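Local coordinates for protein AmbC (Sorangium cellulosum, PDB 5O15) that acts as a bifunctional dehydratase-cyclase domain in ambruticin biosynthesis, probably dehydrating a polyketide intermediate and closing it to a heterocycle, at residues T56-G61 against E298-A303; T62-L67 against A87-P92; E167-W172 against E234-P239. One frame throughout, in Å; residues are numbered along the deposited sequence.

Contact 1: T56-G61 against E298-A303; sequences TVILPG and EHVRKA
Thr56 meets the C-terminal helix at Val300 and Arg301, one neighbour for each end of its small side chain. Its CB lies 3.9 Å from Val300 CG1, and the side chains pass alongside each other in opposite senses. With OG1 anti to the carbonyl carbon (chi1 -65°), CG2 falls anti to the backbone N and adds a second contact, 4.1 Å from the same Val300 CG1. The hydroxyl faces the next residue, with OG1 3.5 Å from Arg301 CA and 3.8 Å from Arg301 CB, contacts with carbon and not hydrogen bonds. Ile58 CD1, 4.3 Å from Val300 CG1, extends the apolar patch inward.

Arg301 bends at its third torsion and carries its guanidinium away from this patch to Glu298, one turn back. NE points almost straight at Glu298 OE2 (2.9 Å, 176°), in the guanidinium plane, on the syn side of the carboxylate but tilted 32° out of its plane. Lys302 appears to join the salt-bridge network through OE1, but that oxygen is less surely placed.

Further out, Met238 and Val53 pack on both Val300 and Ile58, and Ile58 O accepts a hydrogen bond from His51 ND1. The run from His51 to Pro60 matches the HxxxGxxxxP signature of dehydratase domains. The chemistry implies a division of labour: van der Waals contact of methyls and one hydroxyl joins the two segments, while charges pair within the helix.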
loop_
_atom_site.group_PDB
_atom_site.type_symbol
_atom_site.label_atom_id
_atom_site.label_comp_id
_atom_site.label_asym_id
_atom_site.label_seq_id
_atom_site.Cartn_x
_atom_site.Cartn_y
_atom_site.Cartn_z
ATOM N N THR A 56 -17.346 3.255 1.388
ATOM C CA THR A 56 -17.237 1.803 1.321
ATOM C C THR A 56 -16.005 1.343 2.076
ATOM O O THR A 56 -14.895 1.811 1.818
ATOM C CB THR A 56 -17.178 1.372 -0.141
ATOM O OG1 THR A 56 -18.429 1.708 -0.763
ATOM C CG2 THR A 56 -16.940 -0.152 -0.282
ATOM N N VAL A 57 -16.187 0.365 2.958
ATOM C CA VAL A 57 -15.107 -0.059 3.841
ATOM C C VAL A 57 -14.366 -1.203 3.154
ATOM O O VAL A 57 -14.908 -2.305 3.007
ATOM C CB VAL A 57 -15.649 -0.492 5.207
ATOM C CG1 VAL A 57 -14.493 -0.757 6.132
ATOM C CG2 VAL A 57 -16.616 0.560 5.781
ATOM N N ILE A 58 -13.140 -0.949 2.724
ATOM C CA ILE A 58 -12.356 -1.945 1.998
ATOM C C ILE A 58 -10.935 -1.943 2.540
ATOM O O ILE A 58 -10.430 -0.927 3.028
ATOM C CB ILE A 58 -12.332 -1.702 0.474
ATOM C CG1 ILE A 58 -11.765 -0.316 0.137
ATOM C CG2 ILE A 58 -13.697 -1.978 -0.114
ATOM C CD1 ILE A 58 -11.646 -0.064 -1.365
ATOM N N LEU A 59 -10.276 -3.087 2.442
ATOM C CA LEU A 59 -8.888 -3.171 2.847
ATOM C C LEU A 59 -8.067 -2.210 1.984
ATOM O O LEU A 59 -8.302 -2.119 0.785
ATOM C CB LEU A 59 -8.413 -4.619 2.680
ATOM C CG LEU A 59 -7.085 -4.983 3.368
ATOM C CD1 LEU A 59 -7.167 -4.957 4.907
ATOM C CD2 LEU A 59 -6.578 -6.291 2.868
ATOM N N PRO A 60 -7.118 -1.462 2.545
ATOM C CA PRO A 60 -6.262 -0.644 1.671
ATOM C C PRO A 60 -5.475 -1.505 0.701
ATOM O O PRO A 60 -4.970 -2.562 1.066
ATOM C CB PRO A 60 -5.325 0.074 2.647
ATOM C CG PRO A 60 -5.312 -0.778 3.842
ATOM C CD PRO A 60 -6.697 -1.370 3.946
ATOM N N GLY A 61 -5.330 -1.034 -0.542
ATOM C CA GLY A 61 -4.517 -1.755 -1.511
ATOM C C GLY A 61 -3.067 -1.945 -1.092
ATOM O O GLY A 61 -2.407 -2.906 -1.523
ATOM N N GLU A 298 -19.955 5.244 -6.439
ATOM C CA GLU A 298 -20.729 4.103 -6.917
ATOM C C GLU A 298 -19.821 3.033 -7.515
ATOM O O GLU A 298 -20.069 1.837 -7.338
ATOM C CB GLU A 298 -21.742 4.578 -7.951
ATOM C CG GLU A 298 -22.605 3.485 -8.544
ATOM C CD GLU A 298 -23.403 2.711 -7.509
ATOM O OE1 GLU A 298 -23.861 1.594 -7.835
ATOM O OE2 GLU A 298 -23.576 3.200 -6.376
ATOM N N HIS A 299 -18.762 3.437 -8.222
ATOM C CA HIS A 299 -17.836 2.450 -8.775
ATOM C C HIS A 299 -17.213 1.621 -7.659
ATOM O O HIS A 299 -17.141 0.388 -7.741
ATOM C CB HIS A 299 -16.735 3.160 -9.556
ATOM C CG HIS A 299 -15.751 2.226 -10.173
ATOM N ND1 HIS A 299 -15.960 1.674 -11.413
ATOM C CD2 HIS A 299 -14.582 1.717 -9.721
ATOM C CE1 HIS A 299 -14.959 0.862 -11.708
ATOM N NE2 HIS A 299 -14.106 0.870 -10.699
ATOM N N VAL A 300 -16.764 2.293 -6.592
ATOM C CA VAL A 300 -16.140 1.592 -5.473
ATOM C C VAL A 300 -17.151 0.695 -4.778
ATOM O O VAL A 300 -16.848 -0.453 -4.434
ATOM C CB VAL A 300 -15.493 2.595 -4.499
ATOM C CG1 VAL A 300 -14.930 1.854 -3.301
ATOM C CG2 VAL A 300 -14.400 3.374 -5.200
ATOM N N ARG A 301 -18.372 1.195 -4.572
ATOM C CA ARG A 301 -19.398 0.399 -3.912
ATOM C C ARG A 301 -19.681 -0.869 -4.701
ATOM O O ARG A 301 -19.759 -1.965 -4.138
ATOM C CB ARG A 301 -20.684 1.216 -3.796
ATOM C CG ARG A 301 -21.803 0.503 -3.035
ATOM C CD ARG A 301 -23.157 1.156 -3.279
ATOM N NE ARG A 301 -23.609 0.911 -4.650
ATOM C CZ ARG A 301 -24.007 -0.274 -5.110
ATOM N NH1 ARG A 301 -24.011 -1.334 -4.310
ATOM N NH2 ARG A 301 -24.389 -0.408 -6.375
ATOM N N LYS A 302 -19.872 -0.723 -6.011
ATOM C CA LYS A 302 -20.180 -1.857 -6.865
ATOM C C LYS A 302 -19.018 -2.832 -6.904
ATOM O O LYS A 302 -19.222 -4.056 -6.877
ATOM C CB LYS A 302 -20.517 -1.349 -8.266
ATOM C CG LYS A 302 -21.921 -0.767 -8.401
ATOM C CD LYS A 302 -22.156 -0.160 -9.792
ATOM C CE LYS A 302 -23.643 -0.034 -10.122
ATOM N NZ LYS A 302 -23.991 1.292 -10.732
ATOM N N ALA A 303 -17.787 -2.328 -6.994
ATOM C CA ALA A 303 -16.620 -3.206 -7.051
ATOM C C ALA A 303 -16.470 -4.022 -5.778
ATOM O O ALA A 303 -16.152 -5.226 -5.840
ATOM C CB ALA A 303 -15.357 -2.390 -7.317
#

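Contact 2: T62-L67 against A87-P92; sequences TAFVEL and APLALP
Phe64 reaches from one turn of helix 61-75 to Leu89, in the loop that follows strand 79-85, and so joins a central helix of the double hotdog fold to the connection between strands 79-85 and 96-103. The touch is narrow. Leu89 CB comes up to the ring at its edge, near the ring plane, and lies 4.0 Å from Phe64 CZ; the two side chains cross obliquely. The phenyl reaches that far because CG stands anti to the carbonyl carbon (chi1 -58°), which directs the ring out of the helix toward the loop.

The inner side is well packed. Val116, on strand 112-120, touches Phe64, and the ring of His131 meets that of Phe64 with the planes only about 10° apart. Leu89 itself is buried, and its CG, anti to the backbone N (chi1 -169°), carries the branched end (CG, CD1 and CD2) beyond the CB that makes the contact.

The outer side is looser, and Ala90 is exposed there. The backbone helps to hold this part of the loop, Leu91 sharing a hydrogen bond with Val57. Between segments 62-67 and 87-92 themselves the contact is mostly apolar and slender, burying 102 Å². One polar atom does lie nearby: Ala87 O, which accepts a hydrogen bond from His131 ND1, sits obliquely to the phenyl ring, 4.4 Å from Phe64 CZ.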
loop_
_atom_site.group_PDB
_atom_site.type_symbol
_atom_site.label_atom_id
_atom_site.label_comp_id
_atom_site.label_asym_id
_atom_site.label_seq_id
_atom_site.Cartn_x
_atom_site.Cartn_y
_atom_site.Cartn_z
ATOM N N THR A 62 -2.564 -1.049 -0.215
ATOM C CA THR A 62 -1.229 -1.257 0.336
ATOM C C THR A 62 -1.138 -2.520 1.175
ATOM O O THR A 62 -0.030 -3.025 1.389
ATOM C CB THR A 62 -0.807 -0.064 1.187
ATOM O OG1 THR A 62 -1.804 0.129 2.184
ATOM C CG2 THR A 62 -0.636 1.205 0.363
ATOM N N ALA A 63 -2.264 -3.051 1.642
ATOM C CA ALA A 63 -2.220 -4.342 2.316
ATOM C C ALA A 63 -1.912 -5.484 1.341
ATOM O O ALA A 63 -1.258 -6.464 1.723
ATOM C CB ALA A 63 -3.534 -4.642 3.009
ATOM N N PHE A 64 -2.337 -5.372 0.076
ATOM C CA PHE A 64 -1.971 -6.379 -0.921
ATOM C C PHE A 64 -0.491 -6.282 -1.228
ATOM O O PHE A 64 0.167 -7.299 -1.420
ATOM C CB PHE A 64 -2.806 -6.218 -2.193
ATOM C CG PHE A 64 -4.268 -6.309 -1.977
ATOM C CD1 PHE A 64 -4.840 -7.345 -1.266
ATOM C CD2 PHE A 64 -5.092 -5.314 -2.466
ATOM C CE1 PHE A 64 -6.241 -7.382 -1.090
ATOM C CE2 PHE A 64 -6.453 -5.360 -2.307
ATOM C CZ PHE A 64 -7.018 -6.341 -1.578
ATOM N N VAL A 65 0.063 -5.064 -1.229
ATOM C CA VAL A 65 1.499 -4.900 -1.372
ATOM C C VAL A 65 2.238 -5.585 -0.232
ATOM O O VAL A 65 3.221 -6.303 -0.447
ATOM C CB VAL A 65 1.861 -3.417 -1.517
ATOM C CG1 VAL A 65 3.349 -3.238 -1.581
ATOM C CG2 VAL A 65 1.192 -2.809 -2.749
ATOM N N GLU A 66 1.789 -5.352 1.003
ATOM C CA GLU A 66 2.390 -5.982 2.170
ATOM C C GLU A 66 2.342 -7.504 2.058
ATOM O O GLU A 66 3.329 -8.184 2.363
ATOM C CB GLU A 66 1.678 -5.488 3.439
ATOM C CG GLU A 66 1.930 -6.307 4.686
ATOM C CD GLU A 66 3.365 -6.271 5.209
ATOM O OE1 GLU A 66 4.241 -5.609 4.616
ATOM O OE2 GLU A 66 3.628 -6.975 6.213
ATOM N N LEU A 67 1.198 -8.055 1.649
ATOM C CA LEU A 67 1.104 -9.503 1.526
ATOM C C LEU A 67 2.046 -10.025 0.447
ATOM O O LEU A 67 2.679 -11.073 0.625
ATOM C CB LEU A 67 -0.354 -9.904 1.267
ATOM C CG LEU A 67 -1.273 -9.724 2.495
ATOM C CD1 LEU A 67 -2.725 -9.784 2.096
ATOM C CD2 LEU A 67 -0.935 -10.746 3.565
ATOM N N ALA A 87 -9.687 -6.680 -7.662
ATOM C CA ALA A 87 -10.946 -6.426 -6.963
ATOM C C ALA A 87 -10.676 -6.093 -5.510
ATOM O O ALA A 87 -9.814 -6.737 -4.894
ATOM C CB ALA A 87 -11.803 -7.693 -7.021
ATOM N N PRO A 88 -11.434 -5.171 -4.929
ATOM C CA PRO A 88 -11.224 -4.813 -3.520
ATOM C C PRO A 88 -11.695 -5.924 -2.591
ATOM O O PRO A 88 -12.435 -6.834 -2.956
ATOM C CB PRO A 88 -12.066 -3.551 -3.331
ATOM C CG PRO A 88 -13.114 -3.640 -4.387
ATOM C CD PRO A 88 -12.509 -4.382 -5.551
ATOM N N LEU A 89 -11.280 -5.806 -1.345
ATOM C CA LEU A 89 -11.642 -6.736 -0.288
ATOM C C LEU A 89 -12.538 -5.956 0.673
ATOM O O LEU A 89 -12.071 -5.066 1.405
ATOM C CB LEU A 89 -10.383 -7.255 0.398
ATOM C CG LEU A 89 -10.472 -8.437 1.362
ATOM C CD1 LEU A 89 -9.129 -9.133 1.548
ATOM C CD2 LEU A 89 -11.054 -8.099 2.693
ATOM N N ALA A 90 -13.828 -6.264 0.626
ATOM C CA ALA A 90 -14.804 -5.663 1.521
ATOM C C ALA A 90 -14.589 -6.217 2.915
ATOM O O ALA A 90 -14.406 -7.419 3.089
ATOM C CB ALA A 90 -16.213 -5.990 1.031
ATOM N N LEU A 91 -14.596 -5.361 3.889
ATOM C CA LEU A 91 -14.234 -5.783 5.239
ATOM C C LEU A 91 -15.470 -5.973 6.094
ATOM O O LEU A 91 -16.329 -5.086 6.128
ATOM C CB LEU A 91 -13.344 -4.743 5.899
ATOM C CG LEU A 91 -11.923 -4.641 5.332
ATOM C CD1 LEU A 91 -11.253 -3.360 5.787
ATOM C CD2 LEU A 91 -11.093 -5.869 5.723
ATOM N N PRO A 92 -15.567 -7.062 6.846
ATOM C CA PRO A 92 -16.699 -7.228 7.764
ATOM C C PRO A 92 -16.533 -6.317 8.959
ATOM O O PRO A 92 -15.413 -6.035 9.388
ATOM C CB PRO A 92 -16.578 -8.690 8.195
ATOM C CG PRO A 92 -15.108 -8.933 8.173
ATOM C CD PRO A 92 -14.573 -8.138 7.004
#

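Contact 3: E167-W172 against E234-P239; sequences EALDAW and EGIPMP
The carbonyl oxygen of Leu169, whose side chain packs on Ile236, accepts the backbone N-H of Trp172 with O and N 3.0 Å apart. This bond spans three residues, whereas the one from Ala171 N to Glu167 O (3.0 Å) spans four.

Across from it, Ile236 at the start of strand 236-247 supplies most of the second surface. Its CG1 lies anti to the backbone N (chi1 -163°), which puts CG2 in the crowded position between N and the carbonyl carbon and sends CD1 toward the helix. CD1 then settles among three atoms: Leu169 CD2 at 3.9 Å, Ala168 O at 3.9 Å and Ala168 CB at 4.0 Å. The leucine and isoleucine chains cross at about a right angle. Ala168 CB also lies 3.5 Å from Gly235 O, so a single methyl group touches both the backbone and the side chain of the opposite segment.

Two neighbours place these pieces. Asp170 makes a salt bridge to Arg223 of helix 211-225, whose side chain also touches Leu169, and Ile236 is paired by backbone hydrogen bonds with Ala295 of strand 283-295.

In this way the helix 167-170 packs against the beginning of a long strand of the second hotdog. Such a join, methyls resting on each other and on two carbonyl oxygens, has no directional bond of its own; its polar partners lie inside each element or in third parties.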
loop_
_atom_site.group_PDB
_atom_site.type_symbol
_atom_site.label_atom_id
_atom_site.label_comp_id
_atom_site.label_asym_id
_atom_site.label_seq_id
_atom_site.Cartn_x
_atom_site.Cartn_y
_atom_site.Cartn_z
ATOM N N GLU A 167 -12.265 16.608 0.786
ATOM C CA GLU A 167 -13.504 15.888 1.075
ATOM C C GLU A 167 -13.323 14.383 0.941
ATOM O O GLU A 167 -13.770 13.625 1.793
ATOM C CB GLU A 167 -14.602 16.380 0.147
ATOM C CG GLU A 167 -15.966 15.783 0.384
ATOM C CD GLU A 167 -16.742 16.373 1.548
ATOM O OE1 GLU A 167 -16.396 17.472 2.040
ATOM O OE2 GLU A 167 -17.717 15.740 1.959
ATOM N N ALA A 168 -12.678 13.935 -0.144
ATOM C CA ALA A 168 -12.589 12.501 -0.430
ATOM C C ALA A 168 -11.839 11.740 0.650
ATOM O O ALA A 168 -12.022 10.517 0.758
ATOM C CB ALA A 168 -11.963 12.282 -1.815
ATOM N N LEU A 169 -10.967 12.395 1.420
ATOM C CA LEU A 169 -10.305 11.772 2.556
ATOM C C LEU A 169 -11.039 12.085 3.855
ATOM O O LEU A 169 -11.492 11.207 4.581
ATOM C CB LEU A 169 -8.851 12.223 2.653
ATOM C CG LEU A 169 -7.968 11.779 1.494
ATOM C CD1 LEU A 169 -6.600 12.348 1.674
ATOM C CD2 LEU A 169 -7.873 10.237 1.413
ATOM N N ASP A 170 -11.151 13.383 4.167
ATOM C CA ASP A 170 -11.553 13.851 5.487
ATOM C C ASP A 170 -13.005 13.544 5.798
ATOM O O ASP A 170 -13.361 13.472 6.978
ATOM C CB ASP A 170 -11.207 15.339 5.641
ATOM C CG ASP A 170 -9.733 15.548 5.672
ATOM O OD1 ASP A 170 -9.069 14.857 6.469
ATOM O OD2 ASP A 170 -9.191 16.359 4.899
ATOM N N ALA A 171 -13.874 13.425 4.805
ATOM C CA ALA A 171 -15.249 13.059 5.105
ATOM C C ALA A 171 -15.395 11.624 5.564
ATOM O O ALA A 171 -16.449 11.260 6.092
ATOM C CB ALA A 171 -16.144 13.306 3.901
ATOM N N TRP A 172 -14.366 10.787 5.340
ATOM C CA TRP A 172 -14.567 9.348 5.387
ATOM C C TRP A 172 -13.636 8.605 6.331
ATOM O O TRP A 172 -14.081 7.709 7.045
ATOM C CB TRP A 172 -14.407 8.788 3.976
ATOM C CG TRP A 172 -15.383 9.312 2.986
ATOM C CD1 TRP A 172 -15.104 10.092 1.922
ATOM C CD2 TRP A 172 -16.795 9.120 2.991
ATOM N NE1 TRP A 172 -16.250 10.386 1.237
ATOM C CE2 TRP A 172 -17.305 9.790 1.870
ATOM C CE3 TRP A 172 -17.678 8.427 3.827
ATOM C CZ2 TRP A 172 -18.659 9.768 1.535
ATOM C CZ3 TRP A 172 -19.033 8.420 3.500
ATOM C CH2 TRP A 172 -19.499 9.089 2.365
ATOM N N GLU A 234 -14.867 14.729 -9.119
ATOM C CA GLU A 234 -15.672 13.739 -8.410
ATOM C C GLU A 234 -14.817 12.534 -8.028
ATOM O O GLU A 234 -14.036 12.038 -8.834
ATOM C CB GLU A 234 -16.815 13.258 -9.317
ATOM C CG GLU A 234 -17.742 12.248 -8.652
ATOM C CD GLU A 234 -18.840 11.738 -9.561
ATOM O OE1 GLU A 234 -18.851 12.079 -10.764
ATOM O OE2 GLU A 234 -19.702 10.997 -9.060
ATOM N N GLY A 235 -14.985 12.056 -6.795
ATOM C CA GLY A 235 -14.421 10.794 -6.372
ATOM C C GLY A 235 -13.007 10.857 -5.862
ATOM O O GLY A 235 -12.596 11.837 -5.247
ATOM N N ILE A 236 -12.237 9.795 -6.105
ATOM C CA ILE A 236 -10.889 9.718 -5.545
ATOM C C ILE A 236 -10.012 8.864 -6.458
ATOM O O ILE A 236 -10.506 7.869 -7.026
ATOM C CB ILE A 236 -10.920 9.128 -4.122
ATOM C CG1 ILE A 236 -9.609 9.423 -3.391
ATOM C CG2 ILE A 236 -11.268 7.614 -4.144
ATOM C CD1 ILE A 236 -9.610 9.036 -1.909
ATOM N N PRO A 237 -8.726 9.170 -6.634
ATOM C CA PRO A 237 -7.841 8.194 -7.317
ATOM C C PRO A 237 -7.658 6.963 -6.456
ATOM O O PRO A 237 -7.289 7.054 -5.287
ATOM C CB PRO A 237 -6.521 8.953 -7.476
ATOM C CG PRO A 237 -6.891 10.417 -7.331
ATOM C CD PRO A 237 -8.036 10.448 -6.362
ATOM N N MET A 238 -7.805 5.789 -7.089
ATOM C CA MET A 238 -7.709 4.487 -6.453
ATOM C C MET A 238 -6.520 3.743 -7.065
ATOM O O MET A 238 -6.447 3.592 -8.296
ATOM C CB MET A 238 -8.960 3.660 -6.796
ATOM C CG MET A 238 -10.279 4.171 -6.361
ATOM S SD MET A 238 -10.667 3.512 -4.768
ATOM C CE MET A 238 -10.603 1.726 -4.850
ATOM N N PRO A 239 -5.591 3.251 -6.256
ATOM C CA PRO A 239 -4.456 2.490 -6.805
ATOM C C PRO A 239 -4.929 1.257 -7.550
ATOM O O PRO A 239 -5.788 0.520 -7.064
ATOM C CB PRO A 239 -3.698 2.054 -5.556
ATOM C CG PRO A 239 -4.134 3.032 -4.482
ATOM C CD PRO A 239 -5.547 3.341 -4.786
#

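Contact 2 is the most central, about 9 Å from the centre of the chain, whereas contacts 1 and 3 lie about 15 and 16 Å out and are only partly buried. All three lack a hydrogen bond across them and rest on van der Waals contact, mostly apolar, but contact 1 has salt bridges on its helix and contact 3 one to another helix. Strand 56-57 of contact 1 is followed by helix 61-75 of contact 2, and contacts 2 and 3 both nest in the loop contact 1 closes. Leu59 N probably bonds to Leu89 O (2.9 Å), joining contacts 1 and 2; Val300 CG2 packs 3.8 Å from Met238 SD of contact 3.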